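Peptidoglycan recognition protein-LC isoform LCx (Drosophila melanogaster, PDB 2F2L) probably acts as a peptidoglycan receptor, binding here an anhydro-muropeptide fragment through its extracellular amidase-like domain. Local coordinates at residues B[15-27]-B[80-94]. Residues are numbered along the deposited sequence; the frame is centred on the assembly and turned at random.
With MLD (glcnac(beta1-4)-murnac(1,6-anhydro)-L-ala-gamma-D-glu-meso-a2pm-D-ala), chain G; SO4 (sulfate ion), chain F.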
ATOM      1  N   LYS B  15      -5.841 -12.223  17.583  1.00 19.58           N
ATOM      2  CA  LYS B  15      -5.597 -13.654  17.417  1.00 19.82           C
ATOM      3  C   LYS B  15      -5.326 -14.313  18.755  1.00 20.06           C
ATOM      4  O   LYS B  15      -5.604 -15.494  18.950  1.00 19.94           O
ATOM      5  CB  LYS B  15      -4.391 -13.892  16.508  1.00 19.78           C
ATOM      6  CG  LYS B  15      -4.603 -13.518  15.060  1.00 19.36           C
ATOM      7  CD  LYS B  15      -3.342 -13.786  14.269  1.00 19.40           C
ATOM      8  CE  LYS B  15      -3.427 -13.199  12.885  1.00 19.33           C
ATOM      9  NZ  LYS B  15      -2.107 -13.321  12.200  1.00 19.01           N
ATOM     10  N   ARG B  16      -4.745 -13.538  19.661  1.00 20.55           N
ATOM     11  CA  ARG B  16      -4.453 -13.984  21.008  1.00 20.74           C
ATOM     12  C   ARG B  16      -4.465 -12.762  21.913  1.00 20.59           C
ATOM     13  O   ARG B  16      -4.645 -11.628  21.447  1.00 19.63           O
ATOM     14  CB  ARG B  16      -3.087 -14.675  21.049  1.00 20.85           C
ATOM     15  CG  ARG B  16      -1.912 -13.754  20.737  1.00 21.69           C
ATOM     16  CD  ARG B  16      -0.703 -14.514  20.201  1.00 22.35           C
ATOM     17  NE  ARG B  16       0.044 -15.196  21.249  1.00 24.23           N
ATOM     18  CZ  ARG B  16       1.063 -16.030  21.036  1.00 24.90           C
ATOM     19  NH1 ARG B  16       1.486 -16.305  19.800  1.00 25.50           N
ATOM     20  NH2 ARG B  16       1.663 -16.601  22.069  1.00 25.90           N
ATOM     21  N   MET B  17      -4.280 -13.008  23.202  1.00 20.60           N
ATOM     22  CA  MET B  17      -4.289 -11.965  24.215  1.00 20.83           C
ATOM     23  C   MET B  17      -3.096 -11.041  24.013  1.00 20.12           C
ATOM     24  O   MET B  17      -1.968 -11.505  23.853  1.00 19.76           O
ATOM     25  CB  MET B  17      -4.226 -12.617  25.597  1.00 21.09           C
ATOM     26  CG  MET B  17      -4.560 -11.700  26.756  1.00 21.71           C
ATOM     27  SD  MET B  17      -4.376 -12.556  28.341  1.00 24.63           S
ATOM     28  CE  MET B  17      -5.290 -14.084  28.065  1.00 23.54           C
ATOM     29  N   LEU B  18      -3.347  -9.734  24.003  1.00 19.70           N
ATOM     30  CA  LEU B  18      -2.281  -8.758  23.807  1.00 19.44           C
ATOM     31  C   LEU B  18      -1.692  -8.333  25.141  1.00 19.08           C
ATOM     32  O   LEU B  18      -2.341  -8.453  26.179  1.00 18.51           O
ATOM     33  CB  LEU B  18      -2.799  -7.543  23.026  1.00 19.73           C
ATOM     34  CG  LEU B  18      -3.445  -7.863  21.670  1.00 19.73           C
ATOM     35  CD1 LEU B  18      -3.909  -6.607  20.970  1.00 20.18           C
ATOM     36  CD2 LEU B  18      -2.488  -8.656  20.770  1.00 19.34           C
ATOM     37  N   ASP B  19      -0.449  -7.858  25.099  1.00 18.91           N
ATOM     38  CA  ASP B  19       0.232  -7.321  26.270  1.00 18.83           C
ATOM     39  C   ASP B  19      -0.418  -6.012  26.704  1.00 18.61           C
ATOM     40  O   ASP B  19      -0.721  -5.152  25.874  1.00 18.34           O
ATOM     41  CB  ASP B  19       1.716  -7.045  25.973  1.00 19.20           C
ATOM     42  CG  ASP B  19       2.541  -8.308  25.795  1.00 19.43           C
ATOM     43  OD1 ASP B  19       2.093  -9.407  26.185  1.00 19.33           O
ATOM     44  OD2 ASP B  19       3.663  -8.187  25.263  1.00 21.10           O
ATOM     45  N   ALA B  20      -0.605  -5.869  28.011  1.00 18.23           N
ATOM     46  CA  ALA B  20      -1.176  -4.671  28.596  1.00 18.19           C
ATOM     47  C   ALA B  20      -0.102  -3.609  28.856  1.00 18.14           C
ATOM     48  O   ALA B  20       1.058  -3.927  29.129  1.00 17.57           O
ATOM     49  CB  ALA B  20      -1.888  -5.015  29.878  1.00 18.23           C
ATOM     50  N   GLN B  21      -0.507  -2.345  28.762  1.00 18.12           N
ATOM     51  CA  GLN B  21       0.375  -1.216  29.024  1.00 18.55           C
ATOM     52  C   GLN B  21       0.300  -0.830  30.482  1.00 18.63           C
ATOM     53  O   GLN B  21      -0.739  -1.005  31.111  1.00 18.21           O
ATOM     54  CB  GLN B  21      -0.065  -0.004  28.210  1.00 18.74           C
ATOM     55  CG  GLN B  21      -0.121  -0.217  26.724  1.00 18.18           C
ATOM     56  CD  GLN B  21       0.938   0.570  25.980  1.00 19.16           C
ATOM     57  OE1 GLN B  21       2.071   0.712  26.436  1.00 19.75           O
ATOM     58  NE2 GLN B  21       0.567   1.089  24.826  1.00 20.33           N
ATOM     59  N   GLN B  22       1.402  -0.297  31.007  1.00 19.18           N
ATOM     60  CA  GLN B  22       1.383   0.438  32.272  1.00 19.29           C
ATOM     61  C   GLN B  22       0.814   1.821  31.974  1.00 19.22           C
ATOM     62  O   GLN B  22       1.316   2.542  31.089  1.00 19.15           O
ATOM     63  CB  GLN B  22       2.783   0.549  32.886  1.00 19.54           C
ATOM     64  CG  GLN B  22       2.821   1.318  34.223  1.00 20.09           C
ATOM     65  CD  GLN B  22       3.744   0.697  35.271  1.00 20.90           C
ATOM     66  OE1 GLN B  22       4.516  -0.222  34.979  1.00 24.45           O
ATOM     67  NE2 GLN B  22       3.658   1.191  36.505  1.00 21.97           N
ATOM     68  N   LEU B  23      -0.264   2.162  32.673  1.00 18.82           N
ATOM     69  CA  LEU B  23      -0.896   3.458  32.537  1.00 18.79           C
ATOM     70  C   LEU B  23      -0.471   4.320  33.726  1.00 18.61           C
ATOM     71  O   LEU B  23      -0.173   3.784  34.793  1.00 17.85           O
ATOM     72  CB  LEU B  23      -2.417   3.305  32.498  1.00 18.88           C
ATOM     73  CG  LEU B  23      -3.023   2.432  31.390  1.00 18.68           C
ATOM     74  CD1 LEU B  23      -4.529   2.255  31.636  1.00 18.58           C
ATOM     75  CD2 LEU B  23      -2.781   3.021  30.029  1.00 19.28           C
ATOM     76  N   PRO B  24      -0.424   5.655  33.548  1.00 18.69           N
ATOM     77  CA  PRO B  24      -0.681   6.424  32.320  1.00 18.81           C
ATOM     78  C   PRO B  24       0.477   6.375  31.332  1.00 18.56           C
ATOM     79  O   PRO B  24       1.609   6.159  31.728  1.00 18.29           O
ATOM     80  CB  PRO B  24      -0.862   7.857  32.835  1.00 18.87           C
ATOM     81  CG  PRO B  24      -0.054   7.905  34.095  1.00 18.88           C
ATOM     82  CD  PRO B  24      -0.103   6.535  34.692  1.00 18.65           C
ATOM     83  N   ILE B  25       0.181   6.582  30.056  1.00 18.65           N
ATOM     84  CA  ILE B  25       1.186   6.542  29.000  1.00 18.83           C
ATOM     85  C   ILE B  25       1.590   7.970  28.686  1.00 18.64           C
ATOM     86  O   ILE B  25       0.734   8.851  28.615  1.00 18.78           O
ATOM     87  CB  ILE B  25       0.601   5.862  27.732  1.00 19.00           C
ATOM     88  CG1 ILE B  25       0.417   4.368  27.980  1.00 18.93           C
ATOM     89  CG2 ILE B  25       1.471   6.094  26.494  1.00 19.05           C
ATOM     90  CD1 ILE B  25      -0.726   3.799  27.190  1.00 19.44           C
ATOM     91  N   ASN B  26       2.879   8.228  28.506  1.00 18.58           N
ATOM     92  CA  ASN B  26       3.282   9.600  28.204  1.00 18.83           C
ATOM     93  C   ASN B  26       3.996   9.793  26.870  1.00 18.37           C
ATOM     94  O   ASN B  26       4.736  10.761  26.696  1.00 17.85           O
ATOM     95  CB  ASN B  26       4.046  10.220  29.377  1.00 19.58           C
ATOM     96  CG  ASN B  26       5.507  10.038  29.284  1.00 20.58           C
ATOM     97  OD1 ASN B  26       6.001   8.908  29.152  1.00 23.82           O
ATOM     98  ND2 ASN B  26       6.238  11.156  29.353  1.00 19.04           N
ATOM     99  N   ARG B  27       3.717   8.897  25.924  1.00 17.80           N
ATOM    100  CA  ARG B  27       4.206   9.024  24.544  1.00 18.03           C
ATOM    101  C   ARG B  27       3.068   8.748  23.573  1.00 17.27           C
ATOM    102  O   ARG B  27       2.344   7.770  23.737  1.00 16.80           O
ATOM    103  CB  ARG B  27       5.352   8.033  24.308  1.00 18.11           C
ATOM    104  CG  ARG B  27       5.978   8.068  22.937  1.00 18.54           C
ATOM    105  CD  ARG B  27       7.040   6.953  22.769  1.00 19.74           C
ATOM    106  NE  ARG B  27       8.011   6.932  23.860  1.00 21.12           N
ATOM    107  CZ  ARG B  27       8.534   5.836  24.423  1.00 21.55           C
ATOM    108  NH1 ARG B  27       8.166   4.606  24.048  1.00 21.56           N
ATOM    109  NH2 ARG B  27       9.426   5.974  25.396  1.00 19.71           N
ATOM    110  N   ARG B  80      -6.294  -1.297  18.827  1.00 19.16           N
ATOM    111  CA  ARG B  80      -6.034  -1.974  20.092  1.00 19.46           C
ATOM    112  C   ARG B  80      -6.547  -1.204  21.315  1.00 19.50           C
ATOM    113  O   ARG B  80      -6.598  -1.770  22.407  1.00 19.87           O
ATOM    114  CB  ARG B  80      -4.545  -2.277  20.225  1.00 19.47           C
ATOM    115  CG  ARG B  80      -4.065  -3.209  19.148  1.00 19.08           C
ATOM    116  CD  ARG B  80      -2.595  -3.523  19.252  1.00 19.35           C
ATOM    117  NE  ARG B  80      -2.152  -4.277  18.073  1.00 19.85           N
ATOM    118  CZ  ARG B  80      -1.158  -5.166  18.031  1.00 18.99           C
ATOM    119  NH1 ARG B  80      -0.455  -5.489  19.110  1.00 18.95           N
ATOM    120  NH2 ARG B  80      -0.880  -5.759  16.878  1.00 18.24           N
ATOM    121  N   GLY B  81      -6.925   0.069  21.130  1.00 19.38           N
ATOM    122  CA  GLY B  81      -7.375   0.932  22.240  1.00 19.44           C
ATOM    123  C   GLY B  81      -6.246   1.421  23.143  1.00 19.56           C
ATOM    124  O   GLY B  81      -5.068   1.235  22.823  1.00 19.39           O
ATOM    125  N   TRP B  82      -6.616   2.024  24.282  1.00 19.48           N
ATOM    126  CA  TRP B  82      -5.648   2.638  25.225  1.00 19.50           C
ATOM    127  C   TRP B  82      -4.773   1.651  26.010  1.00 19.96           C
ATOM    128  O   TRP B  82      -3.646   1.997  26.398  1.00 19.83           O
ATOM    129  CB  TRP B  82      -6.368   3.502  26.285  1.00 19.57           C
ATOM    130  CG  TRP B  82      -7.165   4.648  25.751  1.00 18.80           C
ATOM    131  CD1 TRP B  82      -8.525   4.762  25.723  1.00 19.41           C
ATOM    132  CD2 TRP B  82      -6.653   5.857  25.195  1.00 18.84           C
ATOM    133  NE1 TRP B  82      -8.890   5.968  25.178  1.00 18.48           N
ATOM    134  CE2 TRP B  82      -7.758   6.652  24.828  1.00 19.62           C
ATOM    135  CE3 TRP B  82      -5.362   6.349  24.958  1.00 19.89           C
ATOM    136  CZ2 TRP B  82      -7.613   7.912  24.236  1.00 19.78           C
ATOM    137  CZ3 TRP B  82      -5.226   7.606  24.352  1.00 19.11           C
ATOM    138  CH2 TRP B  82      -6.341   8.364  24.008  1.00 18.71           C
ATOM    139  N   ASP B  83      -5.314   0.460  26.285  1.00 19.78           N
ATOM    140  CA  ASP B  83      -4.772  -0.438  27.307  1.00 19.92           C
ATOM    141  C   ASP B  83      -3.784  -1.497  26.820  1.00 20.14           C
ATOM    142  O   ASP B  83      -3.252  -2.237  27.640  1.00 19.74           O
ATOM    143  CB  ASP B  83      -5.925  -1.179  28.007  1.00 20.00           C
ATOM    144  CG  ASP B  83      -6.857  -0.250  28.772  1.00 20.48           C
ATOM    145  OD1 ASP B  83      -6.609   0.963  28.852  1.00 19.31           O
ATOM    146  OD2 ASP B  83      -7.847  -0.756  29.329  1.00 24.75           O
ATOM    147  N   TYR B  84      -3.548  -1.592  25.511  1.00 20.21           N
ATOM    148  CA  TYR B  84      -2.686  -2.645  24.983  1.00 20.68           C
ATOM    149  C   TYR B  84      -1.567  -2.111  24.125  1.00 20.43           C
ATOM    150  O   TYR B  84      -1.696  -1.077  23.481  1.00 21.18           O
ATOM    151  CB  TYR B  84      -3.500  -3.680  24.194  1.00 20.82           C
ATOM    152  CG  TYR B  84      -4.502  -4.352  25.071  1.00 21.58           C
ATOM    153  CD1 TYR B  84      -4.116  -5.357  25.956  1.00 21.96           C
ATOM    154  CD2 TYR B  84      -5.826  -3.948  25.067  1.00 21.95           C
ATOM    155  CE1 TYR B  84      -5.040  -5.962  26.793  1.00 21.49           C
ATOM    156  CE2 TYR B  84      -6.750  -4.536  25.894  1.00 21.66           C
ATOM    157  CZ  TYR B  84      -6.353  -5.541  26.749  1.00 22.24           C
ATOM    158  OH  TYR B  84      -7.293  -6.107  27.554  1.00 22.77           O
ATOM    159  N   VAL B  85      -0.474  -2.862  24.116  1.00 20.81           N
ATOM    160  CA  VAL B  85       0.725  -2.509  23.372  1.00 20.56           C
ATOM    161  C   VAL B  85       0.455  -2.744  21.883  1.00 20.34           C
ATOM    162  O   VAL B  85      -0.001  -3.812  21.500  1.00 19.38           O
ATOM    163  CB  VAL B  85       1.927  -3.353  23.817  1.00 21.08           C
ATOM    164  CG1 VAL B  85       3.167  -2.967  23.035  1.00 21.67           C
ATOM    165  CG2 VAL B  85       2.174  -3.222  25.344  1.00 21.94           C
ATOM    166  N   GLY B  86       0.726  -1.732  21.066  1.00 19.99           N
ATOM    167  CA  GLY B  86       0.543  -1.820  19.626  1.00 19.93           C
ATOM    168  C   GLY B  86       1.706  -2.406  18.832  1.00 19.87           C
ATOM    169  O   GLY B  86       2.668  -2.927  19.381  1.00 19.25           O
ATOM    170  N   ALA B  87       1.562  -2.336  17.511  1.00 19.59           N
ATOM    171  CA  ALA B  87       2.580  -2.740  16.566  1.00 19.47           C
ATOM    172  C   ALA B  87       2.605  -1.660  15.480  1.00 19.34           C
ATOM    173  O   ALA B  87       2.163  -1.861  14.353  1.00 19.90           O
ATOM    174  CB  ALA B  87       2.249  -4.112  15.989  1.00 19.00           C
ATOM    175  N   HIS B  88       3.075  -0.481  15.857  1.00 19.49           N
ATOM    176  CA  HIS B  88       3.044   0.690  14.963  1.00 19.21           C
ATOM    177  C   HIS B  88       4.388   1.402  14.847  1.00 19.06           C
ATOM    178  O   HIS B  88       4.645   2.052  13.843  1.00 18.88           O
ATOM    179  CB  HIS B  88       1.945   1.677  15.408  1.00 19.31           C
ATOM    180  CG  HIS B  88       2.012   2.043  16.856  1.00 18.68           C
ATOM    181  ND1 HIS B  88       2.925   2.950  17.355  1.00 19.32           N
ATOM    182  CD2 HIS B  88       1.292   1.608  17.920  1.00 17.49           C
ATOM    183  CE1 HIS B  88       2.779   3.034  18.668  1.00 18.57           C
ATOM    184  NE2 HIS B  88       1.794   2.230  19.034  1.00 17.31           N
ATOM    185  N   THR B  89       5.241   1.284  15.872  1.00 19.06           N
ATOM    186  CA  THR B  89       6.506   1.986  15.915  1.00 19.00           C
ATOM    187  C   THR B  89       7.532   1.090  16.629  1.00 19.36           C
ATOM    188  O   THR B  89       7.522   0.960  17.864  1.00 19.26           O
ATOM    189  CB  THR B  89       6.352   3.331  16.659  1.00 19.08           C
ATOM    190  OG1 THR B  89       5.164   4.009  16.210  1.00 19.56           O
ATOM    191  CG2 THR B  89       7.572   4.211  16.417  1.00 19.02           C
ATOM    192  N   LYS B  90       8.379   0.438  15.845  1.00 19.53           N
ATOM    193  CA  LYS B  90       9.276  -0.579  16.368  1.00 19.71           C
ATOM    194  C   LYS B  90      10.190   0.030  17.414  1.00 19.86           C
ATOM    195  O   LYS B  90      10.816   1.067  17.166  1.00 19.51           O
ATOM    196  CB  LYS B  90      10.124  -1.177  15.244  1.00 19.98           C
ATOM    197  CG  LYS B  90      11.107  -2.247  15.693  1.00 20.39           C
ATOM    198  CD  LYS B  90      10.557  -3.657  15.561  1.00 22.44           C
ATOM    199  CE  LYS B  90      10.986  -4.310  14.258  1.00 23.42           C
ATOM    200  NZ  LYS B  90      10.189  -3.790  13.107  1.00 24.65           N
ATOM    201  N   GLY B  91      10.256  -0.625  18.576  1.00 20.02           N
ATOM    202  CA  GLY B  91      11.093  -0.189  19.687  1.00 20.10           C
ATOM    203  C   GLY B  91      10.360   0.771  20.603  1.00 20.32           C
ATOM    204  O   GLY B  91      10.791   1.003  21.732  1.00 21.23           O
ATOM    205  N   TYR B  92       9.238   1.319  20.139  1.00 20.41           N
ATOM    206  CA  TYR B  92       8.507   2.332  20.900  1.00 20.02           C
ATOM    207  C   TYR B  92       7.049   2.009  21.142  1.00 20.18           C
ATOM    208  O   TYR B  92       6.284   2.890  21.547  1.00 21.44           O
ATOM    209  CB  TYR B  92       8.627   3.680  20.197  1.00 19.67           C
ATOM    210  CG  TYR B  92      10.044   4.156  20.153  1.00 19.52           C
ATOM    211  CD1 TYR B  92      10.618   4.806  21.241  1.00 19.07           C
ATOM    212  CD2 TYR B  92      10.830   3.921  19.032  1.00 19.69           C
ATOM    213  CE1 TYR B  92      11.947   5.227  21.199  1.00 18.94           C
ATOM    214  CE2 TYR B  92      12.135   4.327  18.979  1.00 19.98           C
ATOM    215  CZ  TYR B  92      12.699   4.978  20.061  1.00 19.39           C
ATOM    216  OH  TYR B  92      14.011   5.375  19.964  1.00 18.80           O
ATOM    217  N   ASN B  93       6.647   0.770  20.906  1.00 19.78           N
ATOM    218  CA  ASN B  93       5.247   0.404  21.065  1.00 19.83           C
ATOM    219  C   ASN B  93       4.852   0.356  22.542  1.00 19.95           C
ATOM    220  O   ASN B  93       3.790   0.854  22.926  1.00 19.50           O
ATOM    221  CB  ASN B  93       4.956  -0.940  20.396  1.00 19.87           C
ATOM    222  CG  ASN B  93       5.016  -0.860  18.886  1.00 20.07           C
ATOM    223  OD1 ASN B  93       4.414   0.025  18.275  1.00 21.10           O
ATOM    224  ND2 ASN B  93       5.743  -1.782  18.274  1.00 18.75           N
ATOM    225  N   ARG B  94       5.712  -0.252  23.353  1.00 19.81           N
ATOM    226  CA  ARG B  94       5.526  -0.282  24.790  1.00 20.06           C
ATOM    227  C   ARG B  94       5.671   1.135  25.346  1.00 19.81           C
ATOM    228  O   ARG B  94       6.685   1.789  25.141  1.00 19.97           O
ATOM    229  CB  ARG B  94       6.546  -1.227  25.424  1.00 20.07           C
ATOM    230  CG  ARG B  94       6.555  -1.244  26.921  1.00 21.23           C
ATOM    231  CD  ARG B  94       5.554  -2.224  27.489  1.00 24.50           C
ATOM    232  NE  ARG B  94       5.928  -3.623  27.268  1.00 25.38           N
ATOM    233  CZ  ARG B  94       5.227  -4.665  27.709  1.00 25.15           C
ATOM    234  NH1 ARG B  94       4.109  -4.489  28.409  1.00 24.73           N
ATOM    235  NH2 ARG B  94       5.647  -5.894  27.448  1.00 25.94           N
TER
HETATM  236  CAA MLD G 201       4.264   7.369   2.478  1.00 19.56           C
HETATM  237  CAB MLD G 201       4.892   6.591   3.624  1.00 20.38           C
HETATM  238  OAC MLD G 201       4.635   6.875   4.787  1.00 22.12           O
HETATM  239  N2  MLD G 201       5.708   5.610   3.249  1.00 21.76           N
HETATM  240  C2  MLD G 201       6.447   4.759   4.175  1.00 22.03           C
HETATM  241  C3  MLD G 201       7.915   4.799   3.742  1.00 23.77           C
HETATM  242  O3  MLD G 201       8.461   6.132   3.771  1.00 20.54           O
HETATM  243  C4  MLD G 201       8.749   3.811   4.550  1.00 23.19           C
HETATM  244  O4  MLD G 201      10.036   3.773   3.960  1.00 22.26           O
HETATM  245  C5  MLD G 201       8.117   2.418   4.464  1.00 23.80           C
HETATM  246  C6  MLD G 201       8.773   1.328   5.331  1.00 27.17           C
HETATM  247  O6  MLD G 201       8.206   0.041   4.948  1.00 28.96           O
HETATM  248  O5  MLD G 201       6.787   2.519   4.966  1.00 23.40           O
HETATM  249  C1  MLD G 201       5.937   3.330   4.123  1.00 22.41           C
HETATM  250  O1  MLD G 201       4.635   3.301   4.648  1.00 21.58           O
HETATM  251  CA4 MLD G 201       3.994   2.022   4.430  1.00 21.93           C
HETATM  252  CA5 MLD G 201       3.527   1.733   3.004  1.00 21.40           C
HETATM  253  OA5 MLD G 201       2.082   1.513   2.878  1.00 20.91           O
HETATM  254  CA6 MLD G 201       4.050   0.351   2.809  1.00 20.64           C
HETATM  255  OA6 MLD G 201       3.083  -0.471   3.431  1.00 22.05           O
HETATM  256  CA1 MLD G 201       1.918   0.359   3.719  1.00 21.97           C
HETATM  257  CA2 MLD G 201       1.984   0.773   5.198  1.00 21.71           C
HETATM  258  NAD MLD G 201       0.618   1.018   5.706  1.00 21.67           N
HETATM  259  CAE MLD G 201       0.125   0.398   6.764  1.00 20.58           C
HETATM  260  CAF MLD G 201      -1.300   0.783   7.107  1.00 21.03           C
HETATM  261  OAG MLD G 201       0.749  -0.415   7.446  1.00 20.55           O
HETATM  262  CA3 MLD G 201       2.805   2.048   5.379  1.00 22.40           C
HETATM  263  OAH MLD G 201       3.319   2.182   6.750  1.00 21.71           O
HETATM  264  CAI MLD G 201       2.549   3.077   7.590  1.00 23.43           C
HETATM  265  CAJ MLD G 201       3.049   4.502   7.532  1.00 21.15           C
HETATM  266  CAL MLD G 201       2.634   2.592   9.053  1.00 24.94           C
HETATM  267  OAM MLD G 201       2.091   3.284   9.906  1.00 25.21           O
HETATM  268  N   MLD G 201       3.269   1.451   9.322  1.00 24.72           N
HETATM  269  CA  MLD G 201       3.381   0.873  10.668  1.00 25.62           C
HETATM  270  CB  MLD G 201       2.152  -0.025  10.839  1.00 25.65           C
HETATM  271  C   MLD G 201       4.647  -0.003  10.681  1.00 26.20           C
HETATM  272  O   MLD G 201       4.816  -0.860   9.810  1.00 25.67           O
HETATM  273  NAN MLD G 201       5.503   0.273  11.662  1.00 25.98           N
HETATM  274  CAO MLD G 201       6.782  -0.416  11.893  1.00 28.43           C
HETATM  275  CAP MLD G 201       7.943   0.606  12.116  1.00 33.79           C
HETATM  276  OBA MLD G 201       8.940   0.163  12.693  1.00 37.40           O
HETATM  277  OAQ MLD G 201       7.819   1.801  11.752  1.00 34.94           O
HETATM  278  CBB MLD G 201       6.694  -1.192  13.203  1.00 30.09           C
HETATM  279  CBC MLD G 201       5.750  -2.382  13.182  1.00 30.52           C
HETATM  280  CBD MLD G 201       5.839  -3.108  14.537  1.00 32.99           C
HETATM  281  OBE MLD G 201       6.187  -2.519  15.561  1.00 34.10           O
HETATM  282  NBF MLD G 201       5.523  -4.385  14.511  1.00 33.45           N
HETATM  283  CBG MLD G 201       5.555  -5.221  15.717  1.00 35.16           C
HETATM  284  CBH MLD G 201       7.013  -5.408  16.185  1.00 36.00           C
HETATM  285  OBI MLD G 201       7.909  -5.663  15.382  1.00 37.04           O
HETATM  286  NBJ MLD G 201       7.214  -5.233  17.489  1.00 38.39           N
HETATM  287  CBK MLD G 201       8.529  -5.387  18.150  1.00 40.77           C
HETATM  288  CBL MLD G 201       8.382  -6.424  19.269  1.00 41.14           C
HETATM  289  CBM MLD G 201       9.074  -4.085  18.775  1.00 44.62           C
HETATM  290  OBO MLD G 201       8.251  -3.194  19.112  1.00 46.59           O
HETATM  291  OBN MLD G 201      10.320  -4.024  18.919  1.00 47.82           O
HETATM  292  CBP MLD G 201       4.869  -6.561  15.401  1.00 33.26           C
HETATM  293  CBQ MLD G 201       4.507  -7.339  16.678  1.00 33.91           C
HETATM  294  CBR MLD G 201       3.690  -8.591  16.349  1.00 34.32           C
HETATM  295  CBS MLD G 201       2.852  -9.091  17.528  1.00 34.31           C
HETATM  296  CBT MLD G 201       1.668  -8.140  17.749  1.00 33.95           C
HETATM  297  OBV MLD G 201       0.746  -8.196  16.918  1.00 34.69           O
HETATM  298  OBU MLD G 201       1.705  -7.388  18.744  1.00 32.21           O
HETATM  299  NBW MLD G 201       3.683  -9.150  18.737  1.00 33.90           N
HETATM  300  S   SO4 F 501      12.222   3.653  25.647  1.00 92.71           S
HETATM  301  O1  SO4 F 501      12.939   2.780  24.716  1.00 91.84           O
HETATM  302  O2  SO4 F 501      12.902   3.688  26.944  1.00 92.18           O
HETATM  303  O3  SO4 F 501      10.863   3.140  25.846  1.00 92.23           O
HETATM  304  O4  SO4 F 501      12.186   5.006  25.095  1.00 91.79           O
HETATM  305  O   HOH W   1       3.939  -1.662  30.032  1.00 59.84           O
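With its first torsion at -57°, Gln-21 sets CG anti to its own carbonyl carbon, 3.5 Å from Tyr-84 C; a bend at chi2 (-112°) then turns the amide inward, the side chain crossing that of Val-85 at about a right angle. NE2 gives Tyr-84 O a weak bond and also bonds Ser-96 O, while OE1 accepts from Gly-95 N, so both ends of this buried amide are held. The backbones meet in a single bridge of Ala-20 with Tyr-84: Val-85 N donates to Asp-19 O at 2.9 Å, nearly straight at 169°, and Gln-21 N donates to Asp-83 O at 3.0 Å. Leu-18 CD1 packs 3.8 Å from Arg-80 CD. The extended arginine gives NH1 to MLD OBU and NH2 to MLD OBV, gripping the diaminopimelate side-chain carboxylate, consistent with recognition of diaminopimelate-type peptidoglycan; NH1 also reaches Val-85 O, NH2 His-63 O and NE Ile-64 O. The Tyr-92 ring edge, at CD1, lies over one face of the Arg-27 guanidinium, offset toward its rim, while NH2 bonds a sulfate ion, probably from the crystallisation liquor. Residues 18-23 run along the pocket-lining loop between strands 76-78 and 97-101; 25-27 begin strand 25-32, where Arg-27 is backbone hydrogen-bonded to Ile-97 of strand 97-101, and Ile-25 to Thr-132 of short strand 131-132.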